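Side-chain contacts in hepatocyte growth factor-regulated tyrosine kinase substrate (Drosophila melanogaster, PDB 1DVP), which is essential for endosome membrane invagination and multivesicular body formation, and dampens tyrosine kinase receptor signalling by promoting degradation of active receptors: residues Asn12-Leu17 against Leu63-Ser68; Glu108-Trp113 against Asp128-Leu133. All coordinates share one frame; numbering follows the deposited sequence.

Overall arrangement
Both contacts lie in the helical VHS domain at the N-terminal end of this chain, away from the two zinc ions of the FYVE finger, each held by four cysteines. Contact 1 sets helix 5-14 against helix 56-72; contact 2 sets helix 100-116 against helix 125-135. Their centres are about 21 Å apart, yet helices 56-72 and 100-116 pack directly on each other and so join them: Leu66 CD1 lies 3.7 Å from Trp113 CH2, and Leu109 CD2 comes within 3.6 Å of Glu67 OE1. Lys105 adds a charged tie, its NZ making salt bridges to both Glu67 and Glu108. Along the chain, contact 1 closes before contact 2 opens.

Contact 1: Asn12-Leu17 against Leu63-Ser68; sequences NATSHL and LLVLES
Ala13 and Val65 meet through methyl groups, and apolar packing is all that crosses between these segments: Ala13 CB lies 4.0 Å from Val65 CG2, and the same branch receives Thr14 CG2 at 4.3 Å. Val65 points toward helix 5-14, and with its CG1 anti to the backbone N (chi1 171°), CG2 stands beside that N and becomes the branch that does the touching. The small side chain of Ala13 suits a place where the helix backbones come close, its CA 7.5 Å from that of Val65. In the VHS domain, a superhelix of stacked helices, this pairing covers one side of helix 56-72 with the first helix of the chain; Ile26 of helix 23-34 also touches Ala13, and Ile47 of helix 40-51 touches Val65.

Hydrogen bonding runs alongside this apolar patch. Thr14 divides its two branches: CG2 goes to the valine, while OG1 is hydrogen-bonded to Leu10 O one turn back, which lets a threonine sit buried with its hydroxyl satisfied. Its backbone O bonds to Ser58 OG, near the start of helix 56-72, a polar tie between the same two helices.

Contact 2: Glu108-Trp113 against Asp128-Leu133; sequences ELVQTW and DTMTIL
The 2.7 Å hydrogen bond from Trp113 N to Leu109 O is the shortest polar bond in the two helical turns through which Val110 and Gln111 pack against Met130, and no hydrogen bond crosses between them. These turns belong to the last two helices of the VHS superhelix, 100-116 and 125-135. Their axes approach to 9.6 Å at 131° between N-to-C directions, nearer antiparallel than parallel.

Met130 meets both Val110 and Gln111 of the facing helix. Its CG is anti to the backbone N (chi1 -167°) and the chain stays extended beyond it, which carries SD and CE across to Gln111. There SD rests 3.8 Å from Gln111 CB, and CE lies 3.8 Å from Gln111 CG, the two chains crossing at a slant. A long, flexible, unbranched methionine can span from one helix to the other in this way, and glutamine offers it a run of methylenes. With an alanine at Gln111 the CG methylene would be gone, and the CE methyl of Met130 would probably lose much of the surface it lies against and be freer to turn. Phe140, in the loop after helix 125-135, touches both side chains and helps enclose them.

Val110, short and branched, suits the place where the two backbones come nearest, its CA 6.7 Å from Met130 CA. Its CG1 meets the root of the methionine, 3.9 Å from Met130 CB. Leu133, one turn further on, also packs on Ser91 and Leu94 of helix 84-96, while its CD1 comes to 4.4 Å from Val110 CG1.

Contact 1: Asn12-Leu17 against Leu63-Ser68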
loop_
_atom_site.group_PDB
_atom_site.type_symbol
_atom_site.label_atom_id
_atom_site.label_comp_id
_atom_site.label_asym_id
_atom_site.label_seq_id
_atom_site.Cartn_x
_atom_site.Cartn_y
_atom_site.Cartn_z
ATOM N N ASN A 12 18.434 -22.319 -14.584
ATOM C CA ASN A 12 17.240 -21.595 -15.019
ATOM C C ASN A 12 17.527 -20.123 -15.285
ATOM O O ASN A 12 17.231 -19.619 -16.348
ATOM C CB ASN A 12 16.129 -21.666 -13.970
ATOM C CG ASN A 12 15.377 -23.000 -13.976
ATOM O OD1 ASN A 12 15.463 -23.776 -14.922
ATOM N ND2 ASN A 12 14.621 -23.255 -12.914
ATOM N N ALA A 13 18.106 -19.445 -14.298
ATOM C CA ALA A 13 18.422 -18.017 -14.399
ATOM C C ALA A 13 19.462 -17.631 -15.487
ATOM O O ALA A 13 19.470 -16.489 -16.003
ATOM C CB ALA A 13 18.871 -17.518 -13.036
ATOM N N THR A 14 20.366 -18.542 -15.827
ATOM C CA THR A 14 21.370 -18.193 -16.844
ATOM C C THR A 14 21.117 -18.867 -18.200
ATOM O O THR A 14 21.961 -18.815 -19.095
ATOM C CB THR A 14 22.761 -18.593 -16.411
ATOM O OG1 THR A 14 22.768 -20.004 -16.153
ATOM C CG2 THR A 14 23.183 -17.805 -15.189
ATOM N N SER A 15 19.969 -19.509 -18.327
ATOM C CA SER A 15 19.568 -20.175 -19.549
ATOM C C SER A 15 19.508 -19.230 -20.764
ATOM O O SER A 15 18.821 -18.208 -20.738
ATOM C CB SER A 15 18.190 -20.809 -19.329
ATOM O OG SER A 15 17.720 -21.375 -20.543
ATOM N N HIS A 16 20.207 -19.584 -21.840
ATOM C CA HIS A 16 20.202 -18.736 -23.023
ATOM C C HIS A 16 18.811 -18.600 -23.658
ATOM O O HIS A 16 18.570 -17.687 -24.450
ATOM C CB HIS A 16 21.215 -19.243 -24.054
ATOM C CG HIS A 16 20.847 -20.566 -24.642
ATOM N ND1 HIS A 16 20.946 -21.747 -23.932
ATOM C CD2 HIS A 16 20.237 -20.878 -25.806
ATOM C CE1 HIS A 16 20.401 -22.723 -24.632
ATOM N NE2 HIS A 16 19.963 -22.222 -25.772
ATOM N N LEU A 17 17.880 -19.470 -23.271
ATOM C CA LEU A 17 16.515 -19.431 -23.807
ATOM C C LEU A 17 15.628 -18.294 -23.271
ATOM O O LEU A 17 14.658 -17.882 -23.930
ATOM C CB LEU A 17 15.825 -20.782 -23.560
ATOM C CG LEU A 17 16.556 -21.959 -24.195
ATOM C CD1 LEU A 17 15.930 -23.281 -23.761
ATOM C CD2 LEU A 17 16.497 -21.803 -25.733
ATOM N N LEU A 63 26.043 -12.463 -14.855
ATOM C CA LEU A 63 26.499 -11.199 -14.280
ATOM C C LEU A 63 25.339 -10.540 -13.523
ATOM O O LEU A 63 25.546 -9.883 -12.503
ATOM C CB LEU A 63 27.031 -10.247 -15.370
ATOM C CG LEU A 63 28.351 -10.727 -15.984
ATOM C CD1 LEU A 63 28.833 -9.776 -17.060
ATOM C CD2 LEU A 63 29.406 -10.838 -14.870
ATOM N N LEU A 64 24.126 -10.697 -14.057
ATOM C CA LEU A 64 22.927 -10.171 -13.419
ATOM C C LEU A 64 22.728 -10.943 -12.092
ATOM O O LEU A 64 22.401 -10.349 -11.061
ATOM C CB LEU A 64 21.720 -10.380 -14.345
ATOM C CG LEU A 64 20.388 -9.890 -13.776
ATOM C CD1 LEU A 64 20.469 -8.398 -13.385
ATOM C CD2 LEU A 64 19.291 -10.120 -14.788
ATOM N N VAL A 65 22.932 -12.262 -12.110
ATOM C CA VAL A 65 22.786 -13.042 -10.887
ATOM C C VAL A 65 23.778 -12.488 -9.856
ATOM O O VAL A 65 23.450 -12.288 -8.687
ATOM C CB VAL A 65 23.048 -14.571 -11.150
ATOM C CG1 VAL A 65 23.125 -15.365 -9.818
ATOM C CG2 VAL A 65 21.935 -15.120 -12.033
ATOM N N LEU A 66 24.997 -12.234 -10.309
ATOM C CA LEU A 66 26.042 -11.697 -9.445
ATOM C C LEU A 66 25.667 -10.332 -8.857
ATOM O O LEU A 66 25.850 -10.089 -7.681
ATOM C CB LEU A 66 27.342 -11.576 -10.250
ATOM C CG LEU A 66 28.677 -11.833 -9.518
ATOM C CD1 LEU A 66 29.776 -11.124 -10.340
ATOM C CD2 LEU A 66 28.671 -11.355 -8.048
ATOM N N GLU A 67 25.141 -9.439 -9.677
ATOM C CA GLU A 67 24.732 -8.123 -9.208
ATOM C C GLU A 67 23.705 -8.260 -8.071
ATOM O O GLU A 67 23.750 -7.538 -7.070
ATOM C CB GLU A 67 24.134 -7.347 -10.368
ATOM C CG GLU A 67 23.534 -5.964 -10.027
ATOM C CD GLU A 67 22.903 -5.336 -11.278
ATOM O OE1 GLU A 67 23.047 -5.962 -12.367
ATOM O OE2 GLU A 67 22.271 -4.257 -11.192
ATOM N N SER A 68 22.789 -9.211 -8.249
ATOM C CA SER A 68 21.724 -9.465 -7.291
ATOM C C SER A 68 22.159 -10.013 -5.956
ATOM O O SER A 68 21.622 -9.589 -4.938
ATOM C CB SER A 68 20.673 -10.411 -7.892
ATOM O OG SER A 68 20.106 -9.821 -9.024
#

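Contact 2: Glu108-Trp113 against Asp128-Leu133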
loop_
_atom_site.group_PDB
_atom_site.type_symbol
_atom_site.label_atom_id
_atom_site.label_comp_id
_atom_site.label_asym_id
_atom_site.label_seq_id
_atom_site.Cartn_x
_atom_site.Cartn_y
_atom_site.Cartn_z
ATOM N N GLU A 108 30.088 -1.683 -16.002
ATOM C CA GLU A 108 29.036 -1.025 -15.228
ATOM C C GLU A 108 29.040 -1.502 -13.751
ATOM O O GLU A 108 28.974 -0.683 -12.841
ATOM C CB GLU A 108 27.673 -1.328 -15.879
ATOM C CG GLU A 108 26.415 -0.983 -15.052
ATOM C CD GLU A 108 25.200 -1.838 -15.491
ATOM O OE1 GLU A 108 24.650 -2.585 -14.656
ATOM O OE2 GLU A 108 24.814 -1.777 -16.685
ATOM N N LEU A 109 29.145 -2.811 -13.527
ATOM C CA LEU A 109 29.128 -3.381 -12.176
ATOM C C LEU A 109 30.326 -2.899 -11.369
ATOM O O LEU A 109 30.192 -2.505 -10.217
ATOM C CB LEU A 109 29.095 -4.925 -12.223
ATOM C CG LEU A 109 27.825 -5.562 -12.851
ATOM C CD1 LEU A 109 27.920 -7.070 -12.788
ATOM C CD2 LEU A 109 26.563 -5.117 -12.135
ATOM N N VAL A 110 31.501 -2.926 -11.988
ATOM C CA VAL A 110 32.708 -2.460 -11.304
ATOM C C VAL A 110 32.512 -1.044 -10.768
ATOM O O VAL A 110 32.853 -0.770 -9.651
ATOM C CB VAL A 110 33.905 -2.435 -12.253
ATOM C CG1 VAL A 110 35.043 -1.549 -11.630
ATOM C CG2 VAL A 110 34.383 -3.850 -12.524
ATOM N N GLN A 111 31.954 -0.160 -11.594
ATOM C CA GLN A 111 31.702 1.243 -11.253
ATOM C C GLN A 111 30.576 1.361 -10.233
ATOM O O GLN A 111 30.652 2.149 -9.275
ATOM C CB GLN A 111 31.350 2.020 -12.537
ATOM C CG GLN A 111 30.811 3.407 -12.307
ATOM C CD GLN A 111 30.488 4.144 -13.606
ATOM O OE1 GLN A 111 29.576 3.760 -14.358
ATOM N NE2 GLN A 111 31.252 5.199 -13.886
ATOM N N THR A 112 29.509 0.584 -10.434
ATOM C CA THR A 112 28.411 0.602 -9.479
ATOM C C THR A 112 28.968 0.214 -8.127
ATOM O O THR A 112 28.695 0.840 -7.111
ATOM C CB THR A 112 27.327 -0.428 -9.828
ATOM O OG1 THR A 112 26.648 -0.012 -11.023
ATOM C CG2 THR A 112 26.331 -0.556 -8.621
ATOM N N TRP A 113 29.760 -0.843 -8.129
ATOM C CA TRP A 113 30.321 -1.315 -6.885
ATOM C C TRP A 113 31.333 -0.336 -6.281
ATOM O O TRP A 113 31.441 -0.214 -5.054
ATOM C CB TRP A 113 30.931 -2.698 -7.114
ATOM C CG TRP A 113 29.867 -3.754 -7.441
ATOM C CD1 TRP A 113 28.565 -3.751 -7.019
ATOM C CD2 TRP A 113 30.058 -4.983 -8.148
ATOM N NE1 TRP A 113 27.934 -4.901 -7.415
ATOM C CE2 TRP A 113 28.821 -5.686 -8.107
ATOM C CE3 TRP A 113 31.148 -5.578 -8.805
ATOM C CZ2 TRP A 113 28.650 -6.955 -8.702
ATOM C CZ3 TRP A 113 30.970 -6.858 -9.403
ATOM C CH2 TRP A 113 29.733 -7.520 -9.342
ATOM N N ASP A 128 40.054 0.736 -7.088
ATOM C CA ASP A 128 41.341 0.754 -7.772
ATOM C C ASP A 128 41.325 0.047 -9.119
ATOM O O ASP A 128 41.975 0.500 -10.073
ATOM C CB ASP A 128 42.391 0.150 -6.858
ATOM C CG ASP A 128 42.670 1.031 -5.669
ATOM O OD1 ASP A 128 42.924 0.482 -4.582
ATOM O OD2 ASP A 128 42.638 2.277 -5.824
ATOM N N THR A 129 40.589 -1.061 -9.194
ATOM C CA THR A 129 40.469 -1.798 -10.438
ATOM C C THR A 129 39.871 -0.840 -11.448
ATOM O O THR A 129 40.182 -0.893 -12.624
ATOM C CB THR A 129 39.530 -3.015 -10.302
ATOM O OG1 THR A 129 40.145 -4.001 -9.462
ATOM C CG2 THR A 129 39.234 -3.630 -11.676
ATOM N N MET A 130 38.998 0.043 -10.994
ATOM C CA MET A 130 38.425 0.980 -11.931
ATOM C C MET A 130 39.495 1.990 -12.318
ATOM O O MET A 130 39.582 2.394 -13.477
ATOM C CB MET A 130 37.222 1.698 -11.340
ATOM C CG MET A 130 36.426 2.432 -12.406
ATOM S SD MET A 130 34.894 3.188 -11.840
ATOM C CE MET A 130 34.462 4.206 -13.174
ATOM N N THR A 131 40.312 2.387 -11.349
ATOM C CA THR A 131 41.388 3.342 -11.592
ATOM C C THR A 131 42.195 2.830 -12.783
ATOM O O THR A 131 42.350 3.501 -13.800
ATOM C CB THR A 131 42.330 3.436 -10.367
ATOM O OG1 THR A 131 41.557 3.569 -9.169
ATOM C CG2 THR A 131 43.233 4.637 -10.496
ATOM N N ILE A 132 42.680 1.608 -12.634
ATOM C CA ILE A 132 43.475 0.945 -13.644
ATOM C C ILE A 132 42.761 0.759 -14.982
ATOM O O ILE A 132 43.374 0.858 -16.035
ATOM C CB ILE A 132 43.910 -0.421 -13.132
ATOM C CG1 ILE A 132 44.669 -0.249 -11.814
ATOM C CG2 ILE A 132 44.731 -1.121 -14.183
ATOM C CD1 ILE A 132 45.231 -1.533 -11.230
ATOM N N LEU A 133 41.466 0.466 -14.935
ATOM C CA LEU A 133 40.686 0.271 -16.148
ATOM C C LEU A 133 40.410 1.617 -16.804
ATOM O O LEU A 133 40.379 1.717 -18.028
ATOM C CB LEU A 133 39.365 -0.453 -15.824
ATOM C CG LEU A 133 39.440 -1.931 -15.411
ATOM C CD1 LEU A 133 38.252 -2.279 -14.539
ATOM C CD2 LEU A 133 39.478 -2.826 -16.647
#